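Putative thiol-disulfide oxidoreductase (Bacteroides vulgatus, PDB 4GRF) probably acts as a thiol-disulfide oxidoreductase through its thioredoxin domain, the part of the longer protein present here. Local coordinates at residues 10-15 against 34-39. Numbering follows the deposited sequence.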
loop_
_atom_site.group_PDB
_atom_site.type_symbol
_atom_site.label_atom_id
_atom_site.label_comp_id
_atom_site.label_asym_id
_atom_site.label_seq_id
_atom_site.Cartn_x
_atom_site.Cartn_y
_atom_site.Cartn_z
ATOM N N PRO A 10 2.254 9.934 -7.182
ATOM C CA PRO A 10 2.575 11.062 -6.313
ATOM C C PRO A 10 3.258 10.688 -4.999
ATOM O O PRO A 10 3.155 9.547 -4.506
ATOM C CB PRO A 10 1.214 11.705 -6.056
ATOM C CG PRO A 10 0.397 11.326 -7.221
ATOM C CD PRO A 10 0.834 9.935 -7.565
ATOM N N ALA A 11 3.978 11.654 -4.450
ATOM C CA ALA A 11 4.705 11.433 -3.216
ATOM C C ALA A 11 3.772 11.019 -2.065
ATOM O O ALA A 11 2.634 11.469 -1.954
ATOM C CB ALA A 11 5.506 12.677 -2.853
ATOM N N ILE A 12 4.291 10.141 -1.207
ATOM C CA ILE A 12 3.625 9.731 0.018
ATOM C C ILE A 12 4.692 9.594 1.105
ATOM O O ILE A 12 5.746 8.974 0.870
ATOM C CB ILE A 12 2.938 8.344 -0.101
ATOM C CG1 ILE A 12 1.989 8.239 -1.298
ATOM C CG2 ILE A 12 2.160 8.015 1.175
ATOM C CD1 ILE A 12 1.502 6.820 -1.518
ATOM N N THR A 13 4.428 10.160 2.285
ATOM C CA THR A 13 5.251 9.920 3.451
ATOM C C THR A 13 4.333 9.715 4.637
ATOM O O THR A 13 3.330 10.416 4.768
ATOM C CB THR A 13 6.187 11.098 3.774
ATOM O OG1 THR A 13 6.908 11.481 2.598
ATOM C CG2 THR A 13 7.187 10.696 4.839
ATOM N N GLY A 14 4.662 8.738 5.464
ATOM C CA GLY A 14 3.981 8.526 6.733
ATOM C C GLY A 14 4.990 8.029 7.757
ATOM O O GLY A 14 6.172 7.833 7.441
ATOM N N ILE A 15 4.515 7.827 8.990
ATOM C CA ILE A 15 5.332 7.303 10.068
ATOM C C ILE A 15 5.088 5.803 10.243
ATOM O O ILE A 15 3.939 5.356 10.309
ATOM C CB ILE A 15 5.045 8.060 11.391
ATOM C CG1 ILE A 15 5.118 9.578 11.184
ATOM C CG2 ILE A 15 5.988 7.592 12.492
ATOM C CD1 ILE A 15 6.440 10.090 10.648
ATOM N N VAL A 34 1.038 -0.596 -3.332
ATOM C CA VAL A 34 0.626 0.419 -2.382
ATOM C C VAL A 34 -0.838 0.151 -1.997
ATOM O O VAL A 34 -1.718 0.080 -2.870
ATOM C CB VAL A 34 0.799 1.817 -2.970
ATOM C CG1 VAL A 34 0.447 2.875 -1.938
ATOM C CG2 VAL A 34 2.228 2.005 -3.444
ATOM N N ASP A 35 -1.046 -0.077 -0.710
ATOM C CA ASP A 35 -2.347 -0.424 -0.153
ATOM C C ASP A 35 -2.840 0.704 0.729
ATOM O O ASP A 35 -2.329 0.885 1.833
ATOM C CB ASP A 35 -2.179 -1.692 0.678
ATOM C CG ASP A 35 -3.434 -2.119 1.359
ATOM O OD1 ASP A 35 -4.512 -1.692 0.910
ATOM O OD2 ASP A 35 -3.323 -2.876 2.360
ATOM N N PHE A 36 -3.783 1.493 0.223
ATOM C CA PHE A 36 -4.425 2.537 1.005
ATOM C C PHE A 36 -5.623 1.940 1.752
ATOM O O PHE A 36 -6.514 1.322 1.156
ATOM C CB PHE A 36 -4.936 3.672 0.120
ATOM C CG PHE A 36 -3.870 4.406 -0.673
ATOM C CD1 PHE A 36 -3.466 3.943 -1.908
ATOM C CD2 PHE A 36 -3.324 5.587 -0.204
ATOM C CE1 PHE A 36 -2.509 4.641 -2.650
ATOM C CE2 PHE A 36 -2.385 6.284 -0.943
ATOM C CZ PHE A 36 -1.972 5.798 -2.151
ATOM N N TRP A 37 -5.645 2.149 3.060
ATOM C CA TRP A 37 -6.604 1.457 3.922
ATOM C C TRP A 37 -6.810 2.189 5.239
ATOM O O TRP A 37 -6.173 3.196 5.524
ATOM C CB TRP A 37 -6.121 0.025 4.191
ATOM C CG TRP A 37 -4.945 -0.036 5.117
ATOM C CD1 TRP A 37 -3.668 0.370 4.850
ATOM C CD2 TRP A 37 -4.933 -0.521 6.454
ATOM N NE1 TRP A 37 -2.867 0.170 5.927
ATOM C CE2 TRP A 37 -3.622 -0.359 6.942
ATOM C CE3 TRP A 37 -5.909 -1.041 7.304
ATOM C CZ2 TRP A 37 -3.253 -0.723 8.222
ATOM C CZ3 TRP A 37 -5.541 -1.396 8.577
ATOM C CH2 TRP A 37 -4.217 -1.240 9.027
ATOM N N PHE A 38 -7.730 1.673 6.051
ATOM C CA PHE A 38 -7.826 2.095 7.431
ATOM C C PHE A 38 -8.522 0.957 8.162
ATOM O O PHE A 38 -9.127 0.096 7.540
ATOM C CB PHE A 38 -8.613 3.412 7.588
ATOM C CG PHE A 38 -9.907 3.428 6.846
ATOM C CD1 PHE A 38 -9.941 3.793 5.504
ATOM C CD2 PHE A 38 -11.093 3.072 7.465
ATOM C CE1 PHE A 38 -11.136 3.802 4.802
ATOM C CE2 PHE A 38 -12.295 3.089 6.766
ATOM C CZ PHE A 38 -12.311 3.451 5.430
ATOM N N ALA A 39 -8.401 0.949 9.480
ATOM C CA ALA A 39 -8.859 -0.163 10.300
ATOM C C ALA A 39 -10.345 -0.493 10.106
ATOM O O ALA A 39 -10.725 -1.674 10.148
ATOM C CB ALA A 39 -8.570 0.145 11.766
#
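Ile12 meets Val34 and Phe36 through one atom, its CD1 methyl. The contact lies in the buried core of a thioredoxin fold. It joins the residue just before the short strand 13-15 to strand 31-37, the middle strand of the mixed five-stranded sheet. The main contact is Ile12 CD1 against Phe36 CZ at 3.7 Å. The same methyl is 4.0 Å from Phe36 CE2, so it sits at the far end of the ring, at an oblique approach. On the Val34 side, CG1 reaches Ile12 CD1 at 4.1 Å. No hydrogen bond links the two segments, and the contact is wholly apolar.

The torsions explain the reach. Ile12 CD1 continues the chain in extended form (chi2 171°), which carries the methyl well out from its backbone. The far end of the Phe36 ring comes to meet it. The Ile12 and Phe36 side chains point at each other from facing sides of the core and bridge backbones that stay well apart. The nearest CA atoms, those of Ile12 and Val34, are 10.1 Å from each other.

Tyr105, whose hydroxyl is hydrogen-bonded to Pro10 O, touches both Ile12 and Phe36, as does Val68 of the neighbouring strand 63-69. Backbone hydrogen bonds with Leu24 for Ile12 and with Ile114 for Val34 position the two sides. The Cys41-Cys44 disulfide, in a CxxC of thioredoxin type, is close by but makes no contact with the Phe36 side chain, which is also about 10 Å from the side chain of Cys106, the covalent glutathione site. Within the contact, Val34 contributes a single methyl, CG1, set anti to its backbone N (chi1 -176°).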